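Long-range contacts in enoyl-CoA hydratase/carnithine racemase (Magnetospirillum magneticum, PDB 4NEK), which probably acts as an enoyl-CoA isomerase, moving the double bond of an enoyl-CoA thioester from position 3 to position 2: residues Gly104-Thr108 and Glu136-Ser140; Tyr32-Ala36 and Val79-Phe83; Ala97-Ala101 and Gly121-His125; Asp114-Pro120 and Ile173-Gly179; Gly12-Met18 and Asn49-Gly55. One frame throughout, in Å; residues are numbered along the deposited sequence.

Interaction 1: residues Gly104-Thr108 and Glu136-Ser140; sequences GIGST and EAGSS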
# COMPACT_ATOMS: atom_id res chain seq x y z
N GLY C 104 -2.16 7.55 24.86
CA GLY C 104 -3.42 7.91 25.42
C GLY C 104 -4.02 9.07 24.71
O GLY C 104 -4.28 9.02 23.52
N ILE C 105 -4.17 10.16 25.45
CA ILE C 105 -4.66 11.42 24.90
C ILE C 105 -3.73 11.95 23.79
O ILE C 105 -4.15 12.61 22.87
CB ILE C 105 -4.89 12.44 26.04
CG1 ILE C 105 -5.50 13.73 25.52
CG2 ILE C 105 -3.59 12.78 26.76
CD1 ILE C 105 -6.84 13.54 24.82
N GLY C 106 -2.45 11.63 23.87
CA GLY C 106 -1.54 11.96 22.81
C GLY C 106 -1.96 11.37 21.47
O GLY C 106 -1.70 11.97 20.44
N SER C 107 -2.61 10.22 21.47
CA SER C 107 -3.19 9.68 20.26
C SER C 107 -4.65 10.09 20.04
O SER C 107 -5.03 10.37 18.90
CB SER C 107 -3.12 8.15 20.24
OG SER C 107 -1.84 7.72 19.78
N THR C 108 -5.47 10.07 21.09
CA THR C 108 -6.93 10.14 20.91
C THR C 108 -7.39 11.55 20.63
O THR C 108 -8.52 11.77 20.21
CB THR C 108 -7.70 9.64 22.13
OG1 THR C 108 -7.30 10.41 23.27
CG2 THR C 108 -7.40 8.17 22.39
N GLU C 136 -11.30 7.31 25.80
CA GLU C 136 -11.78 8.62 26.04
C GLU C 136 -11.64 9.41 24.72
O GLU C 136 -11.21 8.88 23.65
CB GLU C 136 -10.82 9.26 27.04
CG GLU C 136 -9.49 9.67 26.36
CD GLU C 136 -8.30 9.84 27.28
OE1 GLU C 136 -8.44 9.68 28.52
OE2 GLU C 136 -7.20 10.15 26.76
N ALA C 137 -12.00 10.68 24.82
CA ALA C 137 -11.87 11.63 23.75
C ALA C 137 -12.59 11.26 22.44
O ALA C 137 -12.21 11.75 21.36
CB ALA C 137 -10.39 11.93 23.50
N GLY C 138 -13.60 10.41 22.54
CA GLY C 138 -14.38 9.98 21.37
C GLY C 138 -13.76 8.88 20.55
O GLY C 138 -14.24 8.57 19.47
N SER C 139 -12.67 8.29 21.05
CA SER C 139 -11.93 7.32 20.26
C SER C 139 -12.75 6.08 19.99
O SER C 139 -12.52 5.43 18.95
CB SER C 139 -10.60 6.96 20.93
OG SER C 139 -10.82 6.62 22.26
N SER C 140 -13.68 5.73 20.89
CA SER C 140 -14.59 4.60 20.65
C SER C 140 -15.42 4.81 19.39
O SER C 140 -15.91 3.86 18.82
CB SER C 140 -15.53 4.38 21.82
OG SER C 140 -16.51 5.44 21.94
O HOH W 1 -10.74 10.53 19.24
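Glu136 reaches across to the start of helix 105-108, its extended chain crossing the side chains of Ile105 and Thr108 at roughly right angles. CG stands between the backbone N and the carbonyl carbon (chi1 76°), and the chain beyond it carries OE2 to 3.3 Å from Ile105 N, where the angle is too poor for a hydrogen bond. OE2 also lies 3.5 Å from Thr108 OG1; the high mobility of this glutamate advises against reading more into either distance. Ala137 presents its methyl group, with CB 3.5 Å from Thr108 OG1 and 4.1 Å from Ile105 CD1. Its carbonyl is joined to that of Thr108 by one water, which donates to Thr108 O (2.7 Å) and to Ala137 O (2.9 Å); His112 NE2 also bonds Ala137 O. In the crotonase fold the glycine-rich turn entering a helix like 105-108 commonly borders the acyl-CoA pocket; here Gly104, at the N-cap and with positive phi, begins the helix. Gly138 has positive phi, as fits a type I' turn running from Glu136 to Ser139, and its N is hydrogen-bonded to Glu222 OE1 of a second subunit. Ser139 fastens that turn: its N and OG both donate to Glu136 O, OG at 2.7 Å and in the carbonyl plane. Ser139 CB meanwhile packs 3.7 Å from Thr108 CG2, at the first turn of helix 139-147.

Interaction 2: residues Tyr32-Ala36 and Val79-Phe83; sequences YAALA and VADRF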
# COMPACT_ATOMS: atom_id res chain seq x y z
N TYR C 32 -3.53 20.59 31.28
CA TYR C 32 -4.86 20.63 30.72
C TYR C 32 -5.48 22.00 30.81
O TYR C 32 -6.14 22.45 29.89
CB TYR C 32 -5.80 19.63 31.40
CG TYR C 32 -5.53 18.21 31.03
CD1 TYR C 32 -5.68 17.77 29.71
CD2 TYR C 32 -5.12 17.29 31.97
CE1 TYR C 32 -5.43 16.46 29.36
CE2 TYR C 32 -4.89 15.97 31.64
CZ TYR C 32 -5.04 15.57 30.34
OH TYR C 32 -4.75 14.26 30.00
N ALA C 33 -5.32 22.65 31.95
CA ALA C 33 -5.96 23.94 32.17
C ALA C 33 -5.31 24.99 31.26
O ALA C 33 -5.99 25.77 30.64
CB ALA C 33 -5.86 24.36 33.64
N ALA C 34 -3.99 25.02 31.24
CA ALA C 34 -3.30 25.95 30.38
C ALA C 34 -3.62 25.72 28.91
O ALA C 34 -3.77 26.66 28.18
CB ALA C 34 -1.80 25.84 30.61
N LEU C 35 -3.77 24.46 28.51
CA LEU C 35 -4.11 24.13 27.13
C LEU C 35 -5.51 24.58 26.78
O LEU C 35 -5.72 25.15 25.74
CB LEU C 35 -4.00 22.64 26.86
CG LEU C 35 -2.59 22.10 26.92
CD1 LEU C 35 -2.58 20.57 27.01
CD2 LEU C 35 -1.82 22.54 25.72
N ALA C 36 -6.46 24.32 27.66
CA ALA C 36 -7.82 24.76 27.43
C ALA C 36 -7.86 26.27 27.33
O ALA C 36 -8.58 26.85 26.52
CB ALA C 36 -8.73 24.28 28.54
N VAL C 79 -10.96 18.75 34.24
CA VAL C 79 -10.19 19.66 33.44
C VAL C 79 -9.73 18.95 32.14
O VAL C 79 -9.64 19.58 31.08
CB VAL C 79 -9.04 20.25 34.31
CG1 VAL C 79 -7.92 19.24 34.55
CG2 VAL C 79 -8.49 21.50 33.68
N ALA C 80 -9.47 17.65 32.19
CA ALA C 80 -9.13 16.93 30.98
C ALA C 80 -10.30 16.94 30.01
O ALA C 80 -10.12 17.16 28.84
CB ALA C 80 -8.72 15.50 31.29
N ASP C 81 -11.49 16.70 30.52
CA ASP C 81 -12.70 16.78 29.74
C ASP C 81 -12.86 18.18 29.11
O ASP C 81 -13.16 18.31 27.94
CB ASP C 81 -13.88 16.44 30.65
CG ASP C 81 -15.24 16.35 29.91
OD1 ASP C 81 -15.32 15.96 28.74
OD2 ASP C 81 -16.28 16.59 30.58
N ARG C 82 -12.56 19.22 29.87
CA ARG C 82 -12.66 20.59 29.34
C ARG C 82 -11.72 20.75 28.14
O ARG C 82 -12.08 21.30 27.11
CB ARG C 82 -12.32 21.63 30.41
CG ARG C 82 -13.24 22.88 30.41
CD ARG C 82 -13.07 23.94 31.61
NE ARG C 82 -12.61 23.36 32.91
CZ ARG C 82 -13.36 22.66 33.79
NH1 ARG C 82 -14.65 22.42 33.55
NH2 ARG C 82 -12.81 22.19 34.92
N PHE C 83 -10.49 20.30 28.27
CA PHE C 83 -9.54 20.43 27.18
C PHE C 83 -10.01 19.73 25.91
O PHE C 83 -9.94 20.27 24.84
CB PHE C 83 -8.20 19.84 27.61
CG PHE C 83 -7.24 19.71 26.50
CD1 PHE C 83 -6.92 20.80 25.73
CD2 PHE C 83 -6.68 18.50 26.20
CE1 PHE C 83 -6.03 20.70 24.68
CE2 PHE C 83 -5.78 18.37 25.15
CZ PHE C 83 -5.46 19.48 24.39
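Different first torsions carry Tyr32 and Phe83 to their meeting point. Tyr32 CG is anti to its carbonyl carbon (chi1 -73°), which lays the ring alongside Ala80, whereas Phe83 CG is anti to its backbone N (chi1 169°), sending that ring back between Tyr32 and Leu35. Ala80 CB sits almost centrally over one face of the Tyr32 ring, 3.8 Å from its centroid, a CH-pi contact. Phe83 CD2 comes instead to the edge of the same ring, near its plane, 3.7 Å from Tyr32 CD1; the two ring planes are inclined obliquely and form neither a stack nor a T-shape. On Phe83, Leu35 CD1 covers one face, 4.2 Å from the ring centroid and displaced toward the rim, while Leu35 CB touches Phe83 CE1 at 3.6 Å. Val79 divides its two methyls: CG1 lies 3.8 Å from Tyr32 CB, and CG2 lies 3.9 Å from Ala33 CB at the more open border. No hydrogen bond links the two segments, and the phenol OH is held outside them by Asn64 OD1. The helix axes approach to 8.5 Å, consistent with the small alanines in the interface, and run nearly the same way at 27°. Within the crotonase fold of this family, the contact joins helix 29-44, the crossover helix before strand 50-54, to helix 79-88, which leads to strand 94-98.

Interaction 3: residues Ala97-Ala101 and Gly121-His125; sequences AVRGA and GTRFH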
# COMPACT_ATOMS: atom_id res chain seq x y z
N ALA C 97 1.88 18.41 15.20
CA ALA C 97 3.09 17.77 14.78
C ALA C 97 3.49 16.87 15.90
O ALA C 97 3.78 17.34 16.99
CB ALA C 97 4.17 18.81 14.54
N VAL C 98 3.52 15.56 15.64
CA VAL C 98 3.81 14.60 16.66
C VAL C 98 5.09 13.86 16.42
O VAL C 98 5.54 13.75 15.30
CB VAL C 98 2.67 13.59 16.78
CG1 VAL C 98 1.35 14.32 16.94
CG2 VAL C 98 2.53 12.73 15.56
N ARG C 99 5.66 13.31 17.48
CA ARG C 99 6.88 12.51 17.42
C ARG C 99 7.04 11.75 18.69
O ARG C 99 6.37 12.04 19.66
CB ARG C 99 8.11 13.39 17.23
CG ARG C 99 8.42 14.22 18.47
CD ARG C 99 9.10 15.53 18.12
NE ARG C 99 10.35 15.26 17.46
CZ ARG C 99 11.05 16.16 16.80
NH1 ARG C 99 10.67 17.44 16.72
NH2 ARG C 99 12.15 15.78 16.20
N GLY C 100 7.96 10.79 18.70
CA GLY C 100 8.20 9.96 19.87
C GLY C 100 6.90 9.39 20.44
O GLY C 100 6.08 8.85 19.70
N ALA C 101 6.69 9.59 21.72
CA ALA C 101 5.48 9.09 22.36
C ALA C 101 4.22 9.89 21.99
O ALA C 101 4.22 11.11 22.05
CB ALA C 101 5.64 9.10 23.84
N GLY C 121 10.01 8.12 14.05
CA GLY C 121 9.89 7.20 15.21
C GLY C 121 8.62 7.25 16.05
O GLY C 121 8.56 6.69 17.14
N THR C 122 7.55 7.87 15.57
CA THR C 122 6.39 8.05 16.45
C THR C 122 5.72 6.73 16.83
O THR C 122 5.53 5.83 15.99
CB THR C 122 5.35 8.93 15.80
OG1 THR C 122 5.98 10.13 15.33
CG2 THR C 122 4.27 9.30 16.75
N ARG C 123 5.39 6.61 18.10
CA ARG C 123 4.76 5.41 18.64
C ARG C 123 3.37 5.79 19.20
O ARG C 123 3.27 6.61 20.10
CB ARG C 123 5.64 4.87 19.71
CG ARG C 123 5.29 3.51 20.21
CD ARG C 123 6.29 3.09 21.29
NE ARG C 123 5.74 1.96 22.02
CZ ARG C 123 5.00 2.03 23.13
NH1 ARG C 123 4.71 3.19 23.68
NH2 ARG C 123 4.52 0.91 23.68
N PHE C 124 2.33 5.24 18.60
CA PHE C 124 0.96 5.57 18.98
C PHE C 124 0.45 4.47 19.89
O PHE C 124 0.76 3.30 19.67
CB PHE C 124 0.06 5.65 17.77
CG PHE C 124 0.50 6.67 16.76
CD1 PHE C 124 1.41 6.33 15.79
CD2 PHE C 124 0.01 7.97 16.81
CE1 PHE C 124 1.84 7.28 14.87
CE2 PHE C 124 0.42 8.91 15.91
CZ PHE C 124 1.33 8.57 14.93
N HIS C 125 -0.32 4.81 20.91
CA HIS C 125 -0.78 3.78 21.85
C HIS C 125 -1.99 4.23 22.60
O HIS C 125 -2.01 5.33 23.10
CB HIS C 125 0.34 3.45 22.82
CG HIS C 125 0.18 2.14 23.51
ND1 HIS C 125 1.04 1.74 24.52
CD2 HIS C 125 -0.73 1.16 23.37
CE1 HIS C 125 0.65 0.56 24.97
NE2 HIS C 125 -0.41 0.18 24.28
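Gly100 and Arg123 carry the one hydrogen bond between these segments: Arg123 N donates to Gly100 O at 2.8 Å and almost straight (173° at the hydrogen), though the donor is tilted 30° from the carbonyl plane. The same oxygen receives a CA-H...O contact from Thr122 CA at 3.4 Å. The bond accompanies the parallel bridge between Ala101 and Arg123, where strands 101-103 and 123-125 pair in the small second sheet. Ala101 N is hydrogen-bonded to Asp59 OD1. The apolar contacts gather around Thr122. Its CG2 is anti to the backbone N while OG1 lies beside that N (chi1 -51°), an arrangement that sends the methyl 4.0 Å from Val98 CG2 and over the rim of one face of the Phe124 ring. Val98 CG2 also approaches Phe124 CZ at 4.4 Å, and the Phe124 ring meets that of Phe162 with nearly parallel planes. Thr122 OG1 packs 3.3 Å from Arg99 CA, while its hydrogen bond goes to Ala119 O. An alanine in place of Thr122 lacks hydroxyl and methyl, which would probably leave Ala119 O short of a partner and open a gap between Val98 and Phe124. The chemistry implies a division of labour: one backbone bond joins the two segments where the small sheet begins, while a single threonine serves a loop carbonyl with its hydroxyl and the apolar side with its methyl.

Interaction 4: residues Asp114-Pro120 and Ile173-Gly179; sequences DLVYAAP and INGVVPG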
# COMPACT_ATOMS: atom_id res chain seq x y z
N ASP C 114 -7.17 18.83 12.20
CA ASP C 114 -7.49 18.95 10.81
C ASP C 114 -6.34 18.44 9.99
O ASP C 114 -6.57 17.79 8.96
CB ASP C 114 -7.81 20.36 10.50
CG ASP C 114 -9.02 20.84 11.29
OD1 ASP C 114 -10.15 20.39 11.00
OD2 ASP C 114 -8.85 21.66 12.23
N LEU C 115 -5.12 18.67 10.45
CA LEU C 115 -3.94 18.08 9.84
C LEU C 115 -2.97 17.65 10.88
O LEU C 115 -2.77 18.35 11.86
CB LEU C 115 -3.21 19.11 8.97
CG LEU C 115 -3.96 19.72 7.81
CD1 LEU C 115 -3.16 20.87 7.21
CD2 LEU C 115 -4.26 18.71 6.73
N VAL C 116 -2.28 16.56 10.63
CA VAL C 116 -1.32 16.00 11.55
C VAL C 116 -0.13 15.41 10.82
O VAL C 116 -0.30 14.67 9.86
CB VAL C 116 -1.96 14.85 12.30
CG1 VAL C 116 -0.98 14.28 13.30
CG2 VAL C 116 -3.22 15.29 13.02
N TYR C 117 1.07 15.76 11.24
CA TYR C 117 2.31 15.23 10.64
C TYR C 117 3.04 14.58 11.78
O TYR C 117 2.99 15.08 12.89
CB TYR C 117 3.19 16.33 10.02
CG TYR C 117 2.43 17.00 8.94
CD1 TYR C 117 2.41 16.51 7.64
CD2 TYR C 117 1.60 18.09 9.27
CE1 TYR C 117 1.61 17.09 6.66
CE2 TYR C 117 0.80 18.70 8.30
CZ TYR C 117 0.80 18.21 7.00
OH TYR C 117 0.03 18.88 6.08
N ALA C 118 3.72 13.49 11.48
CA ALA C 118 4.43 12.71 12.46
C ALA C 118 5.84 12.40 12.05
O ALA C 118 6.12 12.25 10.87
CB ALA C 118 3.71 11.40 12.63
N ALA C 119 6.73 12.31 13.02
CA ALA C 119 8.11 11.95 12.74
C ALA C 119 8.24 10.46 12.62
O ALA C 119 7.40 9.74 13.15
CB ALA C 119 9.01 12.42 13.84
N PRO C 120 9.25 9.98 11.91
CA PRO C 120 9.51 8.56 11.68
C PRO C 120 9.45 7.70 12.93
O PRO C 120 8.84 6.61 12.89
CB PRO C 120 10.92 8.55 11.12
CG PRO C 120 10.98 9.80 10.35
CD PRO C 120 10.19 10.81 11.13
N ILE C 173 -3.05 10.36 10.39
CA ILE C 173 -2.06 11.43 10.11
C ILE C 173 -2.02 11.64 8.61
O ILE C 173 -2.34 10.71 7.87
CB ILE C 173 -0.62 11.09 10.58
CG1 ILE C 173 -0.08 9.88 9.84
CG2 ILE C 173 -0.60 10.85 12.06
CD1 ILE C 173 1.30 9.46 10.32
N ASN C 174 -1.54 12.79 8.19
CA ASN C 174 -1.43 13.07 6.80
C ASN C 174 -0.14 12.51 6.25
O ASN C 174 -0.07 12.21 5.06
CB ASN C 174 -1.44 14.56 6.56
CG ASN C 174 -2.79 15.17 6.80
OD1 ASN C 174 -3.57 15.36 5.90
ND2 ASN C 174 -3.07 15.45 8.03
N GLY C 175 0.91 12.42 7.05
CA GLY C 175 2.19 12.05 6.49
C GLY C 175 3.31 12.03 7.49
O GLY C 175 3.18 12.48 8.60
N VAL C 176 4.42 11.45 7.06
CA VAL C 176 5.56 11.29 7.89
C VAL C 176 6.62 12.24 7.42
O VAL C 176 6.89 12.30 6.26
CB VAL C 176 6.07 9.86 7.78
CG1 VAL C 176 7.32 9.65 8.64
CG2 VAL C 176 4.98 8.92 8.25
N VAL C 177 7.26 12.93 8.34
CA VAL C 177 8.26 13.95 8.02
C VAL C 177 9.42 13.81 8.98
O VAL C 177 9.21 13.71 10.17
CB VAL C 177 7.71 15.34 8.25
CG1 VAL C 177 8.74 16.39 7.88
CG2 VAL C 177 6.45 15.55 7.43
N PRO C 178 10.65 13.77 8.46
CA PRO C 178 11.89 13.69 9.28
C PRO C 178 11.89 14.71 10.40
O PRO C 178 11.50 15.85 10.20
CB PRO C 178 12.99 14.02 8.28
CG PRO C 178 12.43 13.63 6.94
CD PRO C 178 10.93 13.78 7.01
N GLY C 179 12.24 14.28 11.60
CA GLY C 179 12.15 15.13 12.79
C GLY C 179 12.77 16.50 12.63
O GLY C 179 12.21 17.48 13.08
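The Tyr117 ring meets Asn174 through CB, which lies 4.0 Å from Tyr117 CE1; the side chains cross obliquely, with ring and amide planes 28° apart. Val177 CG2 is 4.2 Å from Tyr117 CD1, and both carbons approach the ring obliquely, from neither face nor edge. Further along, the puckered Pro120 ring sets CD 3.2 Å from Val177 O and CG beside Val176 CG1. The backbones run parallel and share three bonds. Asn174 N donates to Val116 O at 2.8 Å in the carbonyl plane, Ala118 N to Gly175 O at 3.1 Å, and Val177 N to Ala118 O at 2.9 Å. On the side of Ala118, Ile173 divides its branches: CG1 stands between the backbone N and the carbonyl carbon (chi1 62°), taking CD1 to Ala118 CB, while CG2 meets Val116 CG1 at 3.7 Å. Asn174 CG lies 3.8 Å from Leu115 CD2, with the amide beside the Val116 backbone. Putting an alanine at Asn174 removes the amide, which is likely to open a gap beside Leu115 CD2 and loosen the join to the Val116 main chain. Arg150 of a third subunit packs on Asn174, whose backbone O accepts from Arg151 NH1 of that subunit; Phe162 of a fourth subunit rests on Pro120. The short, weakly bonded strand 175-176 is the outermost of the main sheet within the chain; the three main-chain bonds probably set its register, while side chains fill both sides and meet neighbouring subunits.

Interaction 5: residues Gly12-Met18 and Asn49-Gly55; sequences GVQVVRM and NVFLILG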
# COMPACT_ATOMS: atom_id res chain seq x y z
N GLY C 12 -0.70 34.83 12.15
CA GLY C 12 -2.02 34.24 12.15
C GLY C 12 -2.13 32.84 12.77
O GLY C 12 -3.22 32.24 12.76
N VAL C 13 -1.02 32.33 13.31
CA VAL C 13 -0.95 30.99 13.83
C VAL C 13 -0.67 31.03 15.30
O VAL C 13 0.32 31.59 15.73
CB VAL C 13 0.20 30.21 13.18
CG1 VAL C 13 0.28 28.82 13.75
CG2 VAL C 13 0.02 30.11 11.67
N GLN C 14 -1.53 30.42 16.10
CA GLN C 14 -1.26 30.29 17.51
C GLN C 14 -0.57 28.99 17.84
O GLN C 14 -1.15 27.93 17.71
CB GLN C 14 -2.50 30.37 18.33
CG GLN C 14 -2.10 30.40 19.79
CD GLN C 14 -3.21 30.88 20.70
OE1 GLN C 14 -3.93 31.81 20.37
NE2 GLN C 14 -3.36 30.24 21.84
N VAL C 15 0.69 29.08 18.25
CA VAL C 15 1.49 27.95 18.55
C VAL C 15 1.30 27.61 20.00
O VAL C 15 1.35 28.49 20.85
CB VAL C 15 2.95 28.28 18.34
CG1 VAL C 15 3.82 27.08 18.68
CG2 VAL C 15 3.19 28.69 16.90
N VAL C 16 1.01 26.36 20.27
CA VAL C 16 0.72 25.87 21.61
C VAL C 16 1.60 24.66 21.83
O VAL C 16 1.44 23.67 21.14
CB VAL C 16 -0.75 25.45 21.70
CG1 VAL C 16 -1.05 24.90 23.07
CG2 VAL C 16 -1.68 26.63 21.40
N ARG C 17 2.57 24.77 22.71
CA ARG C 17 3.58 23.77 22.85
C ARG C 17 3.58 23.17 24.26
O ARG C 17 3.59 23.89 25.24
CB ARG C 17 4.96 24.35 22.59
CG ARG C 17 6.01 23.26 22.67
CD ARG C 17 7.42 23.80 22.64
NE ARG C 17 7.78 24.46 21.41
CZ ARG C 17 8.20 23.84 20.29
NH1 ARG C 17 8.34 22.52 20.23
NH2 ARG C 17 8.47 24.54 19.22
N MSE C 18 3.53 21.84 24.36
CA MSE C 18 3.63 21.17 25.64
C MSE C 18 5.08 21.11 25.97
O MSE C 18 5.91 20.77 25.13
CB MSE C 18 3.03 19.80 25.58
CG MSE C 18 1.52 19.93 25.31
SE MSE C 18 0.72 18.13 24.99
CE MSE C 18 1.28 17.87 23.09
N ASN C 49 -5.85 32.72 13.11
CA ASN C 49 -6.59 31.97 12.13
C ASN C 49 -6.49 30.47 12.29
O ASN C 49 -7.41 29.77 11.90
CB ASN C 49 -6.08 32.31 10.75
CG ASN C 49 -6.46 33.71 10.31
OD1 ASN C 49 -7.16 34.44 11.01
ND2 ASN C 49 -6.05 34.06 9.13
N VAL C 50 -5.39 30.00 12.87
CA VAL C 50 -5.10 28.58 12.93
C VAL C 50 -4.33 28.29 14.20
O VAL C 50 -3.51 29.10 14.60
CB VAL C 50 -4.23 28.20 11.73
CG1 VAL C 50 -3.83 26.74 11.75
CG2 VAL C 50 -4.97 28.48 10.45
N PHE C 51 -4.53 27.10 14.76
CA PHE C 51 -3.68 26.58 15.85
C PHE C 51 -2.66 25.59 15.36
O PHE C 51 -2.93 24.79 14.48
CB PHE C 51 -4.52 25.83 16.86
CG PHE C 51 -5.51 26.69 17.61
CD1 PHE C 51 -5.13 27.32 18.76
CD2 PHE C 51 -6.82 26.81 17.18
CE1 PHE C 51 -6.03 28.10 19.46
CE2 PHE C 51 -7.73 27.57 17.87
CZ PHE C 51 -7.34 28.24 19.00
N LEU C 52 -1.52 25.61 16.00
CA LEU C 52 -0.51 24.59 15.78
C LEU C 52 -0.05 24.01 17.12
O LEU C 52 0.52 24.71 17.93
CB LEU C 52 0.66 25.20 15.06
CG LEU C 52 1.91 24.32 14.98
CD1 LEU C 52 1.59 23.06 14.21
CD2 LEU C 52 3.02 25.04 14.27
N ILE C 53 -0.29 22.73 17.33
CA ILE C 53 0.06 22.07 18.57
C ILE C 53 1.29 21.25 18.43
O ILE C 53 1.36 20.41 17.56
CB ILE C 53 -1.00 21.07 18.99
CG1 ILE C 53 -2.35 21.73 19.03
CG2 ILE C 53 -0.73 20.51 20.37
CD1 ILE C 53 -3.42 20.66 19.04
N LEU C 54 2.22 21.48 19.34
CA LEU C 54 3.55 20.86 19.31
C LEU C 54 3.90 20.25 20.65
O LEU C 54 3.33 20.61 21.68
CB LEU C 54 4.62 21.93 19.05
CG LEU C 54 4.41 22.73 17.78
CD1 LEU C 54 5.47 23.82 17.62
CD2 LEU C 54 4.43 21.83 16.58
N GLY C 55 4.87 19.35 20.63
CA GLY C 55 5.43 18.83 21.86
C GLY C 55 6.87 19.26 22.06
O GLY C 55 7.29 20.34 21.66
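Gly12-Met18 and Asn49-Gly55 run as parallel strands, their axes 4.6 Å apart at 22°, with N-H...O bonds alternating from one strand to the other. At the start Gly12 O accepts twice, from Asn49 N at 2.7 Å and from Val50 N at 3.1 Å. Val13, Val15 and Arg17 share one face with Val50, Leu52 and Leu54; there Val13 CG1 meets Leu52 CB at 3.9 Å and Val15 CG1 meets Leu54 CD1 at 3.8 Å. Arg17 bends at chi3 (-64°), which turns its guanidinium back over the second strand. NH1 then donates to Gly55 O at 2.8 Å, the oxygen lying near the edge but 16° out of the guanidinium plane, and Leu54 CD1 covers one face of the group, 3.5 Å from Arg17 NH2. NH1 has a second partner in the salt bridge to Glu183, which probably limits the rotation of the group. On the other face, Gln14 lies alongside Phe51 and points the same way, CB 4.1 Å from Phe51 CD1, while Val16 CG2 comes to the edge of that ring. Phe51 also stacks on Phe39. The pair forms the two strands of a beta-alpha-beta unit whose helix, 29-44, covers the face of Gln14, Val16 and Phe51, whereas Glu183 belongs to helix 179-194 beside the Arg17 face. Strand 5-10 runs antiparallel along 13-18, and strand 94-98 continues the sheet beyond 50-54.

How the interactions relate
Interactions 3, 4 and 5 meet in the main sheet. Strand 94-98 joins them: Ala97 N is 3.1 Å from Ile53 O of interaction 5, and Val98 N is 2.8 Å from Tyr117 O of interaction 4. Interactions 3 and 4, centres about 9 Å apart, both touch the fourth subunit. Interaction 2 rests on the sheet through Leu35 CD2, 3.6 Å from Val16 CG1, and reaches interaction 1 where Tyr32 OH is 3.8 Å from Ile105 CG2. Interaction 1, likely to border the acyl-CoA pocket, adjoins the small sheet of interaction 3 through a probable hydrogen bond, Gly104 N to His125 O at 2.8 Å. A PEG about 5 Å from Tyr117 probably came from the crystallisation liquor.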